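Local coordinates for protein CRISPR-associated endoribonuclease Cse3 (Thermus thermophilus, PDB 2Y9H) that cleaves CRISPR repeat RNA as a Cas6-family endoribonuclease and stays bound to the mature crRNA after processing, at residues K9-P14 against Y80-P85. Sequence-based numbering, arbitrary orientation.
Sequences KLVLNP and YAQVFP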
ATOM      1  N   LYS A   9       6.640  11.459  -3.511  1.00 24.41           N
ATOM      2  CA  LYS A   9       7.780  10.592  -3.370  1.00 31.18           C
ATOM      3  C   LYS A   9       8.715  11.123  -2.291  1.00 42.14           C
ATOM      4  O   LYS A   9       9.260  12.238  -2.393  1.00 48.81           O
ATOM      5  CB  LYS A   9       8.513  10.426  -4.700  1.00 34.40           C
ATOM      6  CG  LYS A   9       9.677   9.429  -4.664  1.00 38.45           C
ATOM      7  CD  LYS A   9      10.363   9.353  -6.019  1.00 47.97           C
ATOM      8  CE  LYS A   9      11.725   8.672  -5.933  1.00 53.41           C
ATOM      9  NZ  LYS A   9      12.395   8.627  -7.265  1.00 55.32           N
ATOM     10  N   LEU A  10       8.893  10.308  -1.254  1.00 34.65           N
ATOM     11  CA  LEU A  10       9.862  10.599  -0.210  1.00 38.37           C
ATOM     12  C   LEU A  10      11.094   9.729  -0.378  1.00 34.75           C
ATOM     13  O   LEU A  10      11.001   8.518  -0.495  1.00 47.44           O
ATOM     14  CB  LEU A  10       9.249  10.401   1.181  1.00 33.87           C
ATOM     15  CG  LEU A  10       8.210  11.446   1.589  1.00 37.83           C
ATOM     16  CD1 LEU A  10       6.844  11.085   1.047  1.00 35.48           C
ATOM     17  CD2 LEU A  10       8.166  11.595   3.106  1.00 48.50           C
ATOM     18  N   VAL A  11      12.257  10.347  -0.409  1.00 26.19           N
ATOM     19  CA  VAL A  11      13.453   9.550  -0.386  1.00 39.46           C
ATOM     20  C   VAL A  11      14.010   9.765   0.994  1.00 51.06           C
ATOM     21  O   VAL A  11      14.427  10.870   1.345  1.00 58.96           O
ATOM     22  CB  VAL A  11      14.458   9.959  -1.466  1.00 37.86           C
ATOM     23  CG1 VAL A  11      15.499   8.887  -1.608  1.00 32.47           C
ATOM     24  CG2 VAL A  11      13.755  10.147  -2.786  1.00 42.28           C
ATOM     25  N   LEU A  12      13.987   8.713   1.794  1.00 42.84           N
ATOM     26  CA  LEU A  12      14.345   8.864   3.189  1.00 43.88           C
ATOM     27  C   LEU A  12      15.858   8.863   3.408  1.00 48.67           C
ATOM     28  O   LEU A  12      16.594   8.131   2.755  1.00 51.62           O
ATOM     29  CB  LEU A  12      13.643   7.805   4.042  1.00 37.15           C
ATOM     30  CG  LEU A  12      12.274   8.285   4.535  1.00 31.30           C
ATOM     31  CD1 LEU A  12      11.356   8.608   3.367  1.00 29.34           C
ATOM     32  CD2 LEU A  12      11.639   7.273   5.472  1.00 33.23           C
ATOM     33  N   ASN A  13      16.307   9.709   4.328  1.00 44.15           N
ATOM     34  CA  ASN A  13      17.718   9.808   4.682  1.00 44.68           C
ATOM     35  C   ASN A  13      18.093   8.746   5.725  1.00 47.88           C
ATOM     36  O   ASN A  13      17.654   8.820   6.863  1.00 52.54           O
ATOM     37  CB  ASN A  13      17.983  11.213   5.218  1.00 50.82           C
ATOM     38  CG  ASN A  13      19.397  11.407   5.704  1.00 56.50           C
ATOM     39  OD1 ASN A  13      20.173  10.459   5.816  1.00 55.10           O
ATOM     40  ND2 ASN A  13      19.734  12.650   6.016  1.00 57.29           N
ATOM     41  N   PRO A  14      18.907   7.750   5.334  1.00 52.65           N
ATOM     42  CA  PRO A  14      19.257   6.652   6.246  1.00 46.66           C
ATOM     43  C   PRO A  14      20.160   7.150   7.351  1.00 45.18           C
ATOM     44  O   PRO A  14      20.488   6.383   8.249  1.00 54.16           O
ATOM     45  CB  PRO A  14      20.039   5.667   5.355  1.00 50.22           C
ATOM     46  CG  PRO A  14      19.907   6.187   3.940  1.00 51.49           C
ATOM     47  CD  PRO A  14      19.624   7.649   4.050  1.00 56.26           C
ATOM     48  N   TYR A  80      14.993  14.871   7.083  1.00 44.73           N
ATOM     49  CA  TYR A  80      14.301  13.602   7.030  1.00 50.05           C
ATOM     50  C   TYR A  80      14.405  12.990   5.641  1.00 53.70           C
ATOM     51  O   TYR A  80      14.925  11.885   5.461  1.00 54.05           O
ATOM     52  CB  TYR A  80      12.839  13.830   7.345  1.00 49.45           C
ATOM     53  CG  TYR A  80      12.026  12.577   7.431  1.00 49.64           C
ATOM     54  CD1 TYR A  80      12.191  11.689   8.490  1.00 53.90           C
ATOM     55  CD2 TYR A  80      11.071  12.290   6.471  1.00 40.86           C
ATOM     56  CE1 TYR A  80      11.421  10.542   8.583  1.00 51.44           C
ATOM     57  CE2 TYR A  80      10.306  11.152   6.549  1.00 32.33           C
ATOM     58  CZ  TYR A  80      10.477  10.285   7.603  1.00 41.23           C
ATOM     59  OH  TYR A  80       9.706   9.159   7.673  1.00 44.91           O
ATOM     60  N   ALA A  81      13.908  13.713   4.651  1.00 46.32           N
ATOM     61  CA  ALA A  81      13.882  13.160   3.317  1.00 49.71           C
ATOM     62  C   ALA A  81      14.004  14.214   2.242  1.00 52.22           C
ATOM     63  O   ALA A  81      13.462  15.311   2.363  1.00 54.73           O
ATOM     64  CB  ALA A  81      12.600  12.368   3.121  1.00 55.60           C
ATOM     65  N   GLN A  82      14.719  13.868   1.180  1.00 58.29           N
ATOM     66  CA  GLN A  82      14.611  14.614  -0.058  1.00 53.49           C
ATOM     67  C   GLN A  82      13.233  14.288  -0.571  1.00 37.42           C
ATOM     68  O   GLN A  82      12.899  13.125  -0.768  1.00 33.37           O
ATOM     69  CB  GLN A  82      15.663  14.169  -1.060  1.00 60.20           C
ATOM     70  CG  GLN A  82      15.411  14.651  -2.482  1.00 65.98           C
ATOM     71  CD  GLN A  82      16.553  14.298  -3.427  1.00 73.81           C
ATOM     72  OE1 GLN A  82      16.870  13.122  -3.639  1.00 74.33           O
ATOM     73  NE2 GLN A  82      17.186  15.319  -3.990  1.00 77.46           N
ATOM     74  N   VAL A  83      12.423  15.317  -0.745  1.00 40.44           N
ATOM     75  CA  VAL A  83      11.048  15.146  -1.173  1.00 47.09           C
ATOM     76  C   VAL A  83      10.785  16.102  -2.311  1.00 43.35           C
ATOM     77  O   VAL A  83      11.053  17.284  -2.208  1.00 39.94           O
ATOM     78  CB  VAL A  83      10.079  15.495  -0.046  1.00 59.19           C
ATOM     79  CG1 VAL A  83       8.628  15.291  -0.495  1.00 61.25           C
ATOM     80  CG2 VAL A  83      10.409  14.674   1.190  1.00 68.34           C
ATOM     81  N   PHE A  84      10.260  15.602  -3.410  1.00 48.75           N
ATOM     82  CA  PHE A  84       9.932  16.503  -4.492  1.00 49.93           C
ATOM     83  C   PHE A  84       8.486  16.910  -4.390  1.00 40.88           C
ATOM     84  O   PHE A  84       7.662  16.165  -3.864  1.00 39.60           O
ATOM     85  CB  PHE A  84      10.262  15.877  -5.838  1.00 63.54           C
ATOM     86  CG  PHE A  84      11.729  15.686  -6.049  1.00 75.14           C
ATOM     87  CD1 PHE A  84      12.505  16.718  -6.565  1.00 76.62           C
ATOM     88  CD2 PHE A  84      12.340  14.487  -5.695  1.00 80.30           C
ATOM     89  CE1 PHE A  84      13.863  16.553  -6.752  1.00 82.63           C
ATOM     90  CE2 PHE A  84      13.699  14.310  -5.876  1.00 86.03           C
ATOM     91  CZ  PHE A  84      14.465  15.347  -6.408  1.00 87.58           C
ATOM     92  N   PRO A  85       8.179  18.111  -4.881  1.00 40.60           N
ATOM     93  CA  PRO A  85       6.830  18.661  -4.728  1.00 39.69           C
ATOM     94  C   PRO A  85       5.802  17.632  -5.173  1.00 44.06           C
ATOM     95  O   PRO A  85       5.901  17.133  -6.294  1.00 41.53           O
ATOM     96  CB  PRO A  85       6.833  19.856  -5.680  1.00 32.07           C
ATOM     97  CG  PRO A  85       8.293  20.258  -5.786  1.00 31.98           C
ATOM     98  CD  PRO A  85       9.063  18.976  -5.690  1.00 31.61           C
TER
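Val11 and Gln82 form the hydrogen-bonded pair where the end of strand 5-12 meets the start of strand 81-89, antiparallel at 154°, the short-segment axes approaching to 4.6 Å. Val11 N gives a bond to Gln82 O (2.9 Å), the N-H aimed at the oxygen at 163°. Past the strand end, Asn13 N donates to Tyr80 O at 2.8 Å. Asn13 turns its side-chain amide back onto neighbouring backbone: OD1 takes the N-H of Ala15 in an Asx turn, and ND2 reaches the carbonyl of Gly79 weakly.

Leu10, Leu12, Ala81 and Val83 share one face; helices 17-24 and 26-34 cover Leu12 and Tyr80, and Leu76 touches Leu10 and Val83. Followed outward, Leu12 CB leads to CG, which lies 4.0 Å from Tyr80 CE2. CD1 then meets Ala81 CB at 4.0 Å, while CD2 runs on along the tyrosine to approach its OH (3.5 Å), oblique to the ring. Tyr80 starts with CB turned from strand 5-12, but CG stands anti to the backbone N (chi1 -175°) and the ring swings back beside Leu12. Leu10 reaches the same ring at its edge, CD2 near the ring plane and 4.1 Å from CE2, and its CG lies alongside Val83 CG2 at 3.9 Å.

This edge pairing joins the first and fourth strands of a four-stranded antiparallel sheet, whose order 49-52, 62-67, 5-12, 81-89 is consistent with the ferredoxin-like fold of RAMP proteins such as Cas6. Backbone bonds set the register, and apolar contacts hold the face of Leu10, Leu12 and Ala81 together; Tyr80 joins both, its carbonyl binding Asn13 while its ring packs on leucines. Tyr80 is buried and its OH hydrogen-bonds Asp22 OD2 of helix 17-24, consistent with a fixed ring that ties this sheet edge to the helical layer.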